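Local coordinates for protein predicted ATPase involved in replication control, Cdc46/Mcm family (Methanopyrus kandleri AV19, PDB 3F8T) that probably binds ATP and single-stranded DNA, as a homologue of the MCM helicases that unwind DNA during replication, at residues P54-R60 / R95-L101; D372-F376 / W485-A490; I183-P188 / L404-R408; A296-D300 / L336-C340. The protein carries 2 engineered substitutions. All coordinates share one frame; numbering follows the deposited sequence.

Overall arrangement
Interaction 1 pairs two parallel strands in the N-terminal domain; interaction 2 lies on the opposite side of the chain's centre, about 56 Å away between centres. Interactions 3 and 4 sit near the middle, their nearest atoms about 5 Å apart. No two contacts share a helix or strand, though strand 373-376 of interaction 2 and helix 396-409 of interaction 3 follow each other in the chain. Interactions 2 and 4 are buried, 1 and 3 only partly. Their chemistry differs accordingly: a backbone ladder fringed by arginines in 1, aromatic packing without a crossing hydrogen bond in 2, an apolar row with a water bridge and a weak arginine bond in 3, and a two-pronged salt bridge in 4.

Interaction 1 (P54-R60 / R95-L101); sequences PVVLDLR and RVRFRGL
Pro54 lays its CG over one face of the Arg95 guanidinium, 3.4 Å from NH2, while its CB rests 3.5 Å from CG of Arg97. The strands behind them form a two-stranded parallel sheet of the MCM-like N-terminal domain, 22° apart, joined by mostly helical chain. Val55 and Leu57 each use N and O toward Arg95, Arg97 and Arg99, and Leu59 N adds a fifth bond, to Arg99 O. On the face carrying Val56, the guanidinium of Arg99 passes over Val56 CG2. Leu57 CD2 meets Phe98 CE2 at 4.0 Å on the other face, where Val55 packs on helices 40-47 and 74-88 and Val96 on helix 74-88. Asp58 CG stands opposite the backbone N (chi1 -169°), which carries the carboxylate to Arg60: OD1 accepts Arg60 N at 3.0 Å in an Asx turn, and OD2, in the guanidinium plane, forms a salt bridge with Arg60 NH1, also at 3.0 Å, NH1 lying 28° out of the carboxylate plane. That grip sets the guanidinium flat above Gly100 CA, 3.5 Å from CZ; a CB there would collide with Arg60 CD. With an alanine at Asp58 both bonds go, and the Arg60 side chain would probably be set free to swing off Gly100. Backbone bonds thus fix the register, while Arg95 and Arg99 pack through flat faces and leave polar ends to Gly52 O and Glu176.

Interaction 2 (D372-F376 / W485-A490); sequences DLIAF and WYLETA
Tyr486 stands as a plate against the backbone of strand 373-376: one ring face receives Leu373 CA, 4.2 Å from the centroid and 17° off its normal, with Ile374 N over the same ring toward its rim. The Ile374 side chain runs along the CE1-OH rim of this plate, CG1 lying 3.5 Å from Tyr486 CE1, and Leu373 CD2 abuts the CB of the tyrosine. Phe376 is the second bump. Its CE1 fits the hollow next to Ala490, 3.6 Å from CB, and also meets the edge of the Tyr486 ring, 4.2 Å from CD1, while Phe376 CD1 lies 3.6 Å from Thr489 OG1. Ile374 CG2 lies over one face of the phenylalanine ring. OG1 of Thr489 sits between its backbone N and carbonyl carbon (chi1 63°), which turns it back to bond Trp485 O at 2.8 Å; Thr489 N reaches the same oxygen from the other side of its plane. Thr489 CG2 lies over the Trp485 ring, whose edge meets Ala375 CA. No hydrogen bond crosses, and the buried Ile374 O and Phe376 N lack a partner. Helix 473-489 thus packs from the AAA-lid onto the outermost strand of the 5-1-4-3-2 parallel sheet of the AAA+ core, paired inward with strand 242-245; Met224 of helix 219-229 touches Leu373, Ala375 and Trp485, and Asp372 ties the strand's start to Arg457 and Ser454 of helix 449-465.

Interaction 3 (I183-P188 / L404-R408); sequences IPEVHP and LYAIR
Pro184 O and Leu404 O share one water, which donates to both, at 2.7 Å to Pro184 O and 2.8 Å to Leu404 O, and so bridges the loop to a helical carbonyl. The direct polar bond is weak: Arg408 NH2 reaches Val186 O at 2.9 Å, but with a bent N-H angle of 121°. The His187 ring stands at 63° to the guanidinium, its CE1 over one face, and His187 NE2 donates to Glu185 OE1 at 2.9 Å. Beneath these lies an apolar row. With CG1 of Ile183 between the backbone N and the carbonyl carbon (chi1 63°), its CD1 drops onto the helix, 3.7 Å from Leu404 CD2 and 3.6 Å from Ile407 CG2. Val186 CG2 crosses Leu404 at about a right angle, 3.8 Å from CD1, and Pro188 CG meets Tyr405 CE1 at 3.7 Å. The loop leads from strand 176-180 of the OB-fold region to helix 190-201, and its packing on helix 396-409 of the lid region joins the N-terminal part of the chain to the ATPase part; Leu193 and Phe196 of helix 190-201 pack with Pro188 and Tyr405, and Pro264 touches both Ile183 and Leu404.

Interaction 4 (A296-D300 / L336-C340); sequences AVLAD and LNARC
Val297, near the end of a short helix, brings its CA within 4.4 Å of the CA of Ala338, where the second segment leaves its strand and bends through an inverse gamma turn centred on Arg339. That bend turns both the backbone N and the side chain of Arg339 onto one carboxylate. Asp300 OD1 takes Arg339 NE on its syn lone pair at 2.8 Å, almost straight at 179°, and Arg339 N on its anti lone pair, also at 2.8 Å. OD2 accepts Arg339 NH2 at 2.8 Å through its own syn lone pair, so Arg339 grips the carboxylate side-on in a bidentate salt bridge. The two planes lie only 5° apart. Asp300 extends beside the arginine because its CG points opposite the backbone N (chi1 -178°), and Asn337 CG covers one face of the guanidinium. A leucine at Asp300 removes all three acceptor bonds, and is likely to leave the arginine without its counter-charge and the turn without its tie. Apolar contacts close the rest: Val297 CG2 meets Leu336 CB at 3.9 Å, Ala299 CB meets Cys340 CB at 3.9 Å, and Ala338 CB rests 3.5 Å from Ala296 O. Strand 334-337 pairs with strand 328-331 in a hairpin consistent with the presensor-1 hairpin of MCM proteins, and Val329 there touches Ala296, Val297, Leu336 and Ala338. The segments lead into strands 303-307 and 341-346, neighbours in the parallel sheet, while Leu298 packs on strand 118-130.

Interaction 1 (P54-R60 / R95-L101)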
loop_
_atom_site.group_PDB
_atom_site.type_symbol
_atom_site.label_atom_id
_atom_site.label_comp_id
_atom_site.label_asym_id
_atom_site.label_seq_id
_atom_site.Cartn_x
_atom_site.Cartn_y
_atom_site.Cartn_z
ATOM N N PRO A 54 5.409 6.095 -30.135
ATOM C CA PRO A 54 4.388 5.225 -30.711
ATOM C C PRO A 54 3.283 6.030 -31.382
ATOM O O PRO A 54 3.059 7.192 -31.037
ATOM C CB PRO A 54 3.825 4.485 -29.493
ATOM C CG PRO A 54 4.836 4.698 -28.398
ATOM C CD PRO A 54 5.392 6.047 -28.662
ATOM N N VAL A 55 2.611 5.416 -32.348
ATOM C CA VAL A 55 1.431 6.027 -32.924
ATOM C C VAL A 55 0.319 5.860 -31.890
ATOM O O VAL A 55 0.210 4.817 -31.251
ATOM C CB VAL A 55 1.087 5.411 -34.291
ATOM C CG1 VAL A 55 -0.051 6.149 -34.936
ATOM C CG2 VAL A 55 2.313 5.484 -35.198
ATOM N N VAL A 56 -0.475 6.906 -31.699
ATOM C CA VAL A 56 -1.445 6.941 -30.608
ATOM C C VAL A 56 -2.856 7.102 -31.149
ATOM O O VAL A 56 -3.117 7.975 -31.977
ATOM C CB VAL A 56 -1.121 8.099 -29.603
ATOM C CG1 VAL A 56 -2.314 8.421 -28.726
ATOM C CG2 VAL A 56 0.076 7.737 -28.727
ATOM N N LEU A 57 -3.763 6.242 -30.695
ATOM C CA LEU A 57 -5.181 6.418 -30.982
ATOM C C LEU A 57 -5.910 6.765 -29.699
ATOM O O LEU A 57 -5.985 5.953 -28.796
ATOM C CB LEU A 57 -5.804 5.165 -31.624
ATOM C CG LEU A 57 -7.341 5.143 -31.803
ATOM C CD1 LEU A 57 -7.868 6.315 -32.654
ATOM C CD2 LEU A 57 -7.782 3.825 -32.411
ATOM N N ASP A 58 -6.440 7.986 -29.638
ATOM C CA ASP A 58 -7.264 8.403 -28.517
ATOM C C ASP A 58 -8.713 8.125 -28.883
ATOM O O ASP A 58 -9.305 8.811 -29.741
ATOM C CB ASP A 58 -7.050 9.883 -28.176
ATOM C CG ASP A 58 -7.700 10.271 -26.858
ATOM O OD1 ASP A 58 -8.830 9.824 -26.614
ATOM O OD2 ASP A 58 -7.094 11.024 -26.061
ATOM N N LEU A 59 -9.266 7.105 -28.231
ATOM C CA LEU A 59 -10.609 6.606 -28.510
ATOM C C LEU A 59 -11.731 7.605 -28.256
ATOM O O LEU A 59 -12.826 7.464 -28.806
ATOM C CB LEU A 59 -10.855 5.322 -27.703
ATOM C CG LEU A 59 -9.956 4.149 -28.116
ATOM C CD1 LEU A 59 -10.107 2.972 -27.149
ATOM C CD2 LEU A 59 -10.259 3.723 -29.559
ATOM N N ARG A 60 -11.471 8.617 -27.430
ATOM C CA ARG A 60 -12.477 9.661 -27.169
ATOM C C ARG A 60 -12.675 10.538 -28.392
ATOM O O ARG A 60 -13.646 11.307 -28.457
ATOM C CB ARG A 60 -12.031 10.578 -26.040
ATOM C CG ARG A 60 -11.749 9.927 -24.742
ATOM C CD ARG A 60 -10.443 10.557 -24.278
ATOM N NE ARG A 60 -10.138 10.325 -22.898
ATOM C CZ ARG A 60 -8.903 10.284 -22.409
ATOM N NH1 ARG A 60 -7.836 10.425 -23.200
ATOM N NH2 ARG A 60 -8.750 10.074 -21.122
ATOM N N ARG A 95 5.060 0.755 -33.070
ATOM C CA ARG A 95 4.403 0.693 -31.776
ATOM C C ARG A 95 3.124 1.511 -31.794
ATOM O O ARG A 95 3.083 2.619 -32.335
ATOM C CB ARG A 95 5.338 1.154 -30.656
ATOM C CG ARG A 95 6.701 0.464 -30.675
ATOM C CD ARG A 95 7.202 0.088 -29.270
ATOM N NE ARG A 95 7.331 1.199 -28.318
ATOM C CZ ARG A 95 7.835 2.408 -28.575
ATOM N NH1 ARG A 95 8.295 2.721 -29.779
ATOM N NH2 ARG A 95 7.885 3.312 -27.605
ATOM N N VAL A 96 2.079 0.928 -31.217
ATOM C CA VAL A 96 0.763 1.544 -31.175
ATOM C C VAL A 96 0.287 1.614 -29.730
ATOM O O VAL A 96 0.443 0.661 -28.960
ATOM C CB VAL A 96 -0.258 0.769 -32.067
ATOM C CG1 VAL A 96 -1.686 1.238 -31.806
ATOM C CG2 VAL A 96 0.094 0.939 -33.546
ATOM N N ARG A 97 -0.272 2.760 -29.362
ATOM C CA ARG A 97 -0.820 2.946 -28.033
ATOM C C ARG A 97 -2.264 3.400 -28.170
ATOM O O ARG A 97 -2.626 4.077 -29.140
ATOM C CB ARG A 97 -0.011 3.987 -27.252
ATOM C CG ARG A 97 1.466 3.612 -27.000
ATOM C CD ARG A 97 1.629 2.439 -26.018
ATOM N NE ARG A 97 3.035 2.149 -25.733
ATOM C CZ ARG A 97 3.713 1.109 -26.219
ATOM N NH1 ARG A 97 3.124 0.228 -27.017
ATOM N NH2 ARG A 97 4.991 0.943 -25.893
ATOM N N PHE A 98 -3.083 3.021 -27.203
ATOM C CA PHE A 98 -4.450 3.491 -27.155
ATOM C C PHE A 98 -4.634 4.327 -25.895
ATOM O O PHE A 98 -4.116 3.985 -24.824
ATOM C CB PHE A 98 -5.439 2.321 -27.167
ATOM C CG PHE A 98 -5.322 1.419 -28.372
ATOM C CD1 PHE A 98 -4.409 0.360 -28.384
ATOM C CD2 PHE A 98 -6.152 1.603 -29.480
ATOM C CE1 PHE A 98 -4.308 -0.496 -29.495
ATOM C CE2 PHE A 98 -6.063 0.752 -30.596
ATOM C CZ PHE A 98 -5.135 -0.292 -30.602
ATOM N N ARG A 99 -5.375 5.421 -26.034
ATOM C CA ARG A 99 -5.749 6.255 -24.901
ATOM C C ARG A 99 -7.265 6.353 -24.873
ATOM O O ARG A 99 -7.936 6.113 -25.890
ATOM C CB ARG A 99 -5.129 7.656 -25.029
ATOM C CG ARG A 99 -3.619 7.674 -25.320
ATOM C CD ARG A 99 -2.791 7.205 -24.116
ATOM N NE ARG A 99 -1.490 6.633 -24.488
ATOM C CZ ARG A 99 -0.362 7.328 -24.661
ATOM N NH1 ARG A 99 -0.347 8.647 -24.512
ATOM N NH2 ARG A 99 0.764 6.697 -24.998
ATOM N N GLY A 100 -7.800 6.696 -23.704
ATOM C CA GLY A 100 -9.215 7.005 -23.574
ATOM C C GLY A 100 -10.132 5.813 -23.702
ATOM O O GLY A 100 -11.163 5.892 -24.371
ATOM N N LEU A 101 -9.761 4.706 -23.058
ATOM C CA LEU A 101 -10.626 3.527 -22.954
ATOM C C LEU A 101 -11.996 3.889 -22.411
ATOM O O LEU A 101 -12.077 4.595 -21.407
ATOM C CB LEU A 101 -10.004 2.474 -22.020
ATOM C CG LEU A 101 -8.937 1.532 -22.568
ATOM C CD1 LEU A 101 -7.735 2.313 -23.094
ATOM C CD2 LEU A 101 -8.500 0.544 -21.475
#

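Interaction 2 (D372-F376 / W485-A490)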
loop_
_atom_site.group_PDB
_atom_site.type_symbol
_atom_site.label_atom_id
_atom_site.label_comp_id
_atom_site.label_asym_id
_atom_site.label_seq_id
_atom_site.Cartn_x
_atom_site.Cartn_y
_atom_site.Cartn_z
ATOM N N ASP A 372 6.941 0.963 18.581
ATOM C CA ASP A 372 6.601 2.239 19.203
ATOM C C ASP A 372 5.783 2.053 20.483
ATOM O O ASP A 372 5.946 2.791 21.432
ATOM C CB ASP A 372 5.820 3.101 18.215
ATOM C CG ASP A 372 6.662 3.485 16.983
ATOM O OD1 ASP A 372 7.411 4.477 17.075
ATOM O OD2 ASP A 372 6.565 2.794 15.946
ATOM N N LEU A 373 4.877 1.088 20.476
ATOM C CA LEU A 373 3.939 0.910 21.577
ATOM C C LEU A 373 3.671 -0.557 21.799
ATOM O O LEU A 373 3.560 -1.320 20.847
ATOM C CB LEU A 373 2.598 1.586 21.270
ATOM C CG LEU A 373 2.572 3.093 21.013
ATOM C CD1 LEU A 373 1.372 3.492 20.182
ATOM C CD2 LEU A 373 2.624 3.856 22.322
ATOM N N ILE A 374 3.544 -0.944 23.064
ATOM C CA ILE A 374 3.022 -2.255 23.390
ATOM C C ILE A 374 1.699 -2.051 24.104
ATOM O O ILE A 374 1.629 -1.311 25.082
ATOM C CB ILE A 374 3.980 -3.106 24.263
ATOM C CG1 ILE A 374 5.388 -3.124 23.647
ATOM C CG2 ILE A 374 3.366 -4.522 24.455
ATOM C CD1 ILE A 374 6.439 -3.938 24.431
ATOM N N ALA A 375 0.659 -2.681 23.583
ATOM C CA ALA A 375 -0.682 -2.581 24.146
ATOM C C ALA A 375 -0.988 -3.849 24.952
ATOM O O ALA A 375 -1.266 -4.922 24.384
ATOM C CB ALA A 375 -1.691 -2.375 23.035
ATOM N N PHE A 376 -0.886 -3.723 26.273
ATOM C CA PHE A 376 -1.146 -4.824 27.192
ATOM C C PHE A 376 -2.632 -4.886 27.444
ATOM O O PHE A 376 -3.182 -4.037 28.149
ATOM C CB PHE A 376 -0.385 -4.638 28.513
ATOM C CG PHE A 376 1.107 -4.564 28.351
ATOM C CD1 PHE A 376 1.753 -3.330 28.261
ATOM C CD2 PHE A 376 1.868 -5.725 28.285
ATOM C CE1 PHE A 376 3.130 -3.262 28.091
ATOM C CE2 PHE A 376 3.231 -5.664 28.123
ATOM C CZ PHE A 376 3.869 -4.431 28.024
ATOM N N TRP A 485 1.152 5.886 28.825
ATOM C CA TRP A 485 0.299 4.756 29.213
ATOM C C TRP A 485 1.029 3.435 28.980
ATOM O O TRP A 485 1.064 2.585 29.871
ATOM C CB TRP A 485 -1.031 4.800 28.459
ATOM C CG TRP A 485 -2.005 3.713 28.821
ATOM C CD1 TRP A 485 -2.955 3.745 29.814
ATOM C CD2 TRP A 485 -2.133 2.438 28.188
ATOM N NE1 TRP A 485 -3.659 2.557 29.835
ATOM C CE2 TRP A 485 -3.174 1.741 28.845
ATOM C CE3 TRP A 485 -1.464 1.810 27.135
ATOM C CZ2 TRP A 485 -3.562 0.453 28.476
ATOM C CZ3 TRP A 485 -1.852 0.528 26.763
ATOM C CH2 TRP A 485 -2.895 -0.134 27.432
ATOM N N TYR A 486 1.619 3.280 27.793
ATOM C CA TYR A 486 2.481 2.135 27.457
ATOM C C TYR A 486 3.632 1.948 28.453
ATOM O O TYR A 486 3.856 0.844 28.975
ATOM C CB TYR A 486 3.048 2.307 26.031
ATOM C CG TYR A 486 4.346 1.562 25.762
ATOM C CD1 TYR A 486 4.482 0.226 26.124
ATOM C CD2 TYR A 486 5.422 2.185 25.132
ATOM C CE1 TYR A 486 5.659 -0.475 25.893
ATOM C CE2 TYR A 486 6.630 1.482 24.890
ATOM C CZ TYR A 486 6.724 0.146 25.275
ATOM O OH TYR A 486 7.864 -0.617 25.047
ATOM N N LEU A 487 4.382 3.018 28.694
ATOM C CA LEU A 487 5.543 2.943 29.587
ATOM C C LEU A 487 5.149 2.570 31.023
ATOM O O LEU A 487 5.848 1.787 31.692
ATOM C CB LEU A 487 6.315 4.257 29.574
ATOM C CG LEU A 487 7.025 4.651 28.272
ATOM C CD1 LEU A 487 7.637 6.030 28.442
ATOM C CD2 LEU A 487 8.089 3.634 27.837
ATOM N N GLU A 488 4.030 3.121 31.473
ATOM C CA GLU A 488 3.552 2.912 32.831
ATOM C C GLU A 488 2.933 1.542 33.023
ATOM O O GLU A 488 3.282 0.838 33.973
ATOM C CB GLU A 488 2.617 4.048 33.266
ATOM C CG GLU A 488 3.404 5.331 33.581
ATOM C CD GLU A 488 2.570 6.619 33.539
ATOM O OE1 GLU A 488 1.339 6.560 33.753
ATOM O OE2 GLU A 488 3.167 7.702 33.311
ATOM N N THR A 489 2.054 1.147 32.106
ATOM C CA THR A 489 1.406 -0.163 32.170
ATOM C C THR A 489 2.386 -1.326 32.014
ATOM O O THR A 489 2.179 -2.397 32.597
ATOM C CB THR A 489 0.269 -0.302 31.152
ATOM O OG1 THR A 489 0.795 -0.196 29.815
ATOM C CG2 THR A 489 -0.770 0.786 31.370
ATOM N N ALA A 490 3.459 -1.105 31.249
ATOM C CA ALA A 490 4.515 -2.110 31.056
ATOM C C ALA A 490 5.138 -2.589 32.372
ATOM O O ALA A 490 5.579 -3.745 32.478
ATOM C CB ALA A 490 5.597 -1.568 30.150
#

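Interaction 3 (I183-P188 / L404-R408)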
loop_
_atom_site.group_PDB
_atom_site.type_symbol
_atom_site.label_atom_id
_atom_site.label_comp_id
_atom_site.label_asym_id
_atom_site.label_seq_id
_atom_site.Cartn_x
_atom_site.Cartn_y
_atom_site.Cartn_z
ATOM N N ILE A 183 -1.536 2.849 -2.161
ATOM C CA ILE A 183 -2.920 2.705 -1.716
ATOM C C ILE A 183 -3.893 3.372 -2.699
ATOM O O ILE A 183 -3.515 4.321 -3.383
ATOM C CB ILE A 183 -3.121 3.198 -0.252
ATOM C CG1 ILE A 183 -2.836 4.698 -0.122
ATOM C CG2 ILE A 183 -2.231 2.368 0.692
ATOM C CD1 ILE A 183 -3.497 5.348 1.116
ATOM N N PRO A 184 -5.128 2.845 -2.794
ATOM C CA PRO A 184 -6.136 3.385 -3.702
ATOM C C PRO A 184 -6.453 4.852 -3.428
ATOM O O PRO A 184 -6.473 5.276 -2.274
ATOM C CB PRO A 184 -7.378 2.516 -3.421
ATOM C CG PRO A 184 -6.848 1.269 -2.837
ATOM C CD PRO A 184 -5.630 1.676 -2.048
ATOM N N GLU A 185 -6.690 5.600 -4.501
ATOM C CA GLU A 185 -7.127 6.989 -4.438
ATOM C C GLU A 185 -8.645 7.091 -4.243
ATOM O O GLU A 185 -9.415 6.369 -4.876
ATOM C CB GLU A 185 -6.767 7.719 -5.734
ATOM C CG GLU A 185 -5.282 7.797 -6.057
ATOM C CD GLU A 185 -5.023 8.476 -7.391
ATOM O OE1 GLU A 185 -5.570 9.590 -7.622
ATOM O OE2 GLU A 185 -4.274 7.900 -8.213
ATOM N N VAL A 186 -9.055 8.009 -3.375
ATOM C CA VAL A 186 -10.448 8.336 -3.160
ATOM C C VAL A 186 -10.629 9.790 -3.593
ATOM O O VAL A 186 -9.887 10.669 -3.167
ATOM C CB VAL A 186 -10.837 8.150 -1.663
ATOM C CG1 VAL A 186 -12.026 9.000 -1.278
ATOM C CG2 VAL A 186 -11.119 6.681 -1.356
ATOM N N HIS A 187 -11.598 10.029 -4.463
ATOM C CA HIS A 187 -11.934 11.380 -4.895
ATOM C C HIS A 187 -13.394 11.614 -4.516
ATOM O O HIS A 187 -14.315 11.263 -5.279
ATOM C CB HIS A 187 -11.672 11.564 -6.397
ATOM C CG HIS A 187 -10.243 11.340 -6.792
ATOM N ND1 HIS A 187 -9.227 12.209 -6.446
ATOM C CD2 HIS A 187 -9.658 10.344 -7.499
ATOM C CE1 HIS A 187 -8.080 11.756 -6.919
ATOM N NE2 HIS A 187 -8.314 10.628 -7.565
ATOM N N PRO A 188 -13.614 12.177 -3.309
ATOM C CA PRO A 188 -14.955 12.357 -2.768
ATOM C C PRO A 188 -15.720 13.428 -3.533
ATOM O O PRO A 188 -15.117 14.400 -4.006
ATOM C CB PRO A 188 -14.697 12.822 -1.330
ATOM C CG PRO A 188 -13.360 13.471 -1.375
ATOM C CD PRO A 188 -12.574 12.699 -2.402
ATOM N N LEU A 404 -8.170 6.704 3.687
ATOM C CA LEU A 404 -7.504 6.737 2.385
ATOM C C LEU A 404 -7.280 8.169 1.921
ATOM O O LEU A 404 -6.198 8.525 1.385
ATOM C CB LEU A 404 -8.357 5.989 1.353
ATOM C CG LEU A 404 -8.296 4.459 1.370
ATOM C CD1 LEU A 404 -9.322 3.895 0.402
ATOM C CD2 LEU A 404 -6.904 3.960 0.997
ATOM N N TYR A 405 -8.329 8.965 2.078
ATOM C CA TYR A 405 -8.297 10.374 1.732
ATOM C C TYR A 405 -7.233 11.114 2.563
ATOM O O TYR A 405 -6.345 11.808 2.014
ATOM C CB TYR A 405 -9.688 10.973 1.939
ATOM C CG TYR A 405 -9.796 12.418 1.527
ATOM C CD1 TYR A 405 -9.854 12.781 0.182
ATOM C CD2 TYR A 405 -9.846 13.425 2.483
ATOM C CE1 TYR A 405 -9.949 14.125 -0.189
ATOM C CE2 TYR A 405 -9.941 14.755 2.125
ATOM C CZ TYR A 405 -9.998 15.092 0.797
ATOM O OH TYR A 405 -10.086 16.411 0.454
ATOM N N ALA A 406 -7.304 10.944 3.878
ATOM C CA ALA A 406 -6.404 11.636 4.808
ATOM C C ALA A 406 -4.924 11.345 4.516
ATOM O O ALA A 406 -4.092 12.260 4.538
ATOM C CB ALA A 406 -6.753 11.245 6.269
ATOM N N ILE A 407 -4.611 10.076 4.242
ATOM C CA ILE A 407 -3.226 9.634 3.960
ATOM C C ILE A 407 -2.684 10.297 2.703
ATOM O O ILE A 407 -1.532 10.755 2.678
ATOM C CB ILE A 407 -3.116 8.080 3.777
ATOM C CG1 ILE A 407 -3.387 7.340 5.087
ATOM C CG2 ILE A 407 -1.688 7.660 3.217
ATOM C CD1 ILE A 407 -3.547 5.804 4.874
ATOM N N ARG A 408 -3.500 10.319 1.653
ATOM C CA ARG A 408 -3.066 10.845 0.358
ATOM C C ARG A 408 -2.963 12.373 0.420
ATOM O O ARG A 408 -2.057 12.970 -0.168
ATOM C CB ARG A 408 -4.044 10.440 -0.758
ATOM C CG ARG A 408 -3.575 10.887 -2.177
ATOM C CD ARG A 408 -4.569 10.452 -3.261
ATOM N NE ARG A 408 -5.903 10.970 -2.956
ATOM C CZ ARG A 408 -6.407 12.109 -3.424
ATOM N NH1 ARG A 408 -5.705 12.863 -4.276
ATOM N NH2 ARG A 408 -7.622 12.489 -3.050
HETATM O O HOH W 1 -5.921 7.692 -1.247
#

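Interaction 4 (A296-D300 / L336-C340)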
loop_
_atom_site.group_PDB
_atom_site.type_symbol
_atom_site.label_atom_id
_atom_site.label_comp_id
_atom_site.label_asym_id
_atom_site.label_seq_id
_atom_site.Cartn_x
_atom_site.Cartn_y
_atom_site.Cartn_z
ATOM N N ALA A 296 5.484 -8.907 3.685
ATOM C CA ALA A 296 5.877 -7.537 4.031
ATOM C C ALA A 296 5.874 -6.631 2.790
ATOM O O ALA A 296 5.477 -5.463 2.847
ATOM C CB ALA A 296 7.226 -7.521 4.702
ATOM N N VAL A 297 6.321 -7.200 1.671
ATOM C CA VAL A 297 6.304 -6.541 0.359
ATOM C C VAL A 297 4.863 -6.325 -0.131
ATOM O O VAL A 297 4.518 -5.246 -0.615
ATOM C CB VAL A 297 7.166 -7.351 -0.665
ATOM C CG1 VAL A 297 7.116 -6.727 -2.057
ATOM C CG2 VAL A 297 8.615 -7.396 -0.172
ATOM N N LEU A 298 4.005 -7.331 0.007
ATOM C CA LEU A 298 2.607 -7.160 -0.407
ATOM C C LEU A 298 1.846 -6.169 0.486
ATOM O O LEU A 298 0.809 -5.630 0.086
ATOM C CB LEU A 298 1.879 -8.514 -0.472
ATOM C CG LEU A 298 2.393 -9.495 -1.539
ATOM C CD1 LEU A 298 1.674 -10.834 -1.383
ATOM C CD2 LEU A 298 2.171 -8.914 -2.936
ATOM N N ALA A 299 2.369 -5.921 1.687
ATOM C CA ALA A 299 1.748 -4.972 2.640
ATOM C C ALA A 299 2.329 -3.558 2.497
ATOM O O ALA A 299 1.970 -2.659 3.259
ATOM C CB ALA A 299 1.949 -5.467 4.092
ATOM N N ASP A 300 3.222 -3.357 1.530
ATOM C CA ASP A 300 3.785 -2.031 1.272
ATOM C C ASP A 300 2.696 -0.955 1.242
ATOM O O ASP A 300 1.719 -1.052 0.495
ATOM C CB ASP A 300 4.580 -2.037 -0.052
ATOM C CG ASP A 300 5.233 -0.684 -0.369
ATOM O OD1 ASP A 300 6.031 -0.199 0.442
ATOM O OD2 ASP A 300 4.983 -0.128 -1.464
ATOM N N LEU A 336 13.520 -4.626 -1.812
ATOM C CA LEU A 336 12.126 -4.364 -2.247
ATOM C C LEU A 336 11.408 -3.456 -1.243
ATOM O O LEU A 336 11.700 -3.516 -0.056
ATOM C CB LEU A 336 11.345 -5.677 -2.382
ATOM C CG LEU A 336 11.965 -6.741 -3.291
ATOM C CD1 LEU A 336 11.243 -8.065 -3.148
ATOM C CD2 LEU A 336 11.931 -6.266 -4.736
ATOM N N ASN A 337 10.491 -2.616 -1.718
ATOM C CA ASN A 337 9.758 -1.724 -0.813
ATOM C C ASN A 337 8.847 -2.575 0.061
ATOM O O ASN A 337 8.128 -3.446 -0.437
ATOM C CB ASN A 337 8.887 -0.713 -1.555
ATOM C CG ASN A 337 9.675 0.453 -2.135
ATOM O OD1 ASN A 337 9.398 0.875 -3.258
ATOM N ND2 ASN A 337 10.618 0.997 -1.378
ATOM N N ALA A 338 8.902 -2.311 1.354
ATOM C CA ALA A 338 8.059 -2.972 2.333
ATOM C C ALA A 338 7.748 -1.948 3.410
ATOM O O ALA A 338 8.128 -2.105 4.578
ATOM C CB ALA A 338 8.779 -4.178 2.916
ATOM N N ARG A 339 7.053 -0.888 2.995
ATOM C CA ARG A 339 6.806 0.268 3.847
ATOM C C ARG A 339 5.508 0.028 4.573
ATOM O O ARG A 339 4.503 0.700 4.322
ATOM C CB ARG A 339 6.759 1.561 3.009
ATOM C CG ARG A 339 8.122 1.876 2.366
ATOM C CD ARG A 339 8.009 2.845 1.157
ATOM N NE ARG A 339 7.220 2.286 0.058
ATOM C CZ ARG A 339 7.019 2.897 -1.111
ATOM N NH1 ARG A 339 7.571 4.092 -1.357
ATOM N NH2 ARG A 339 6.279 2.315 -2.048
ATOM N N CYS A 340 5.543 -0.960 5.468
ATOM C CA CYS A 340 4.343 -1.398 6.188
ATOM C C CYS A 340 4.377 -0.957 7.649
ATOM O O CYS A 340 5.444 -0.778 8.227
ATOM C CB CYS A 340 4.200 -2.923 6.084
ATOM S SG CYS A 340 5.657 -3.873 6.545
HETATM O O HOH W 2 6.470 -3.216 -2.463
#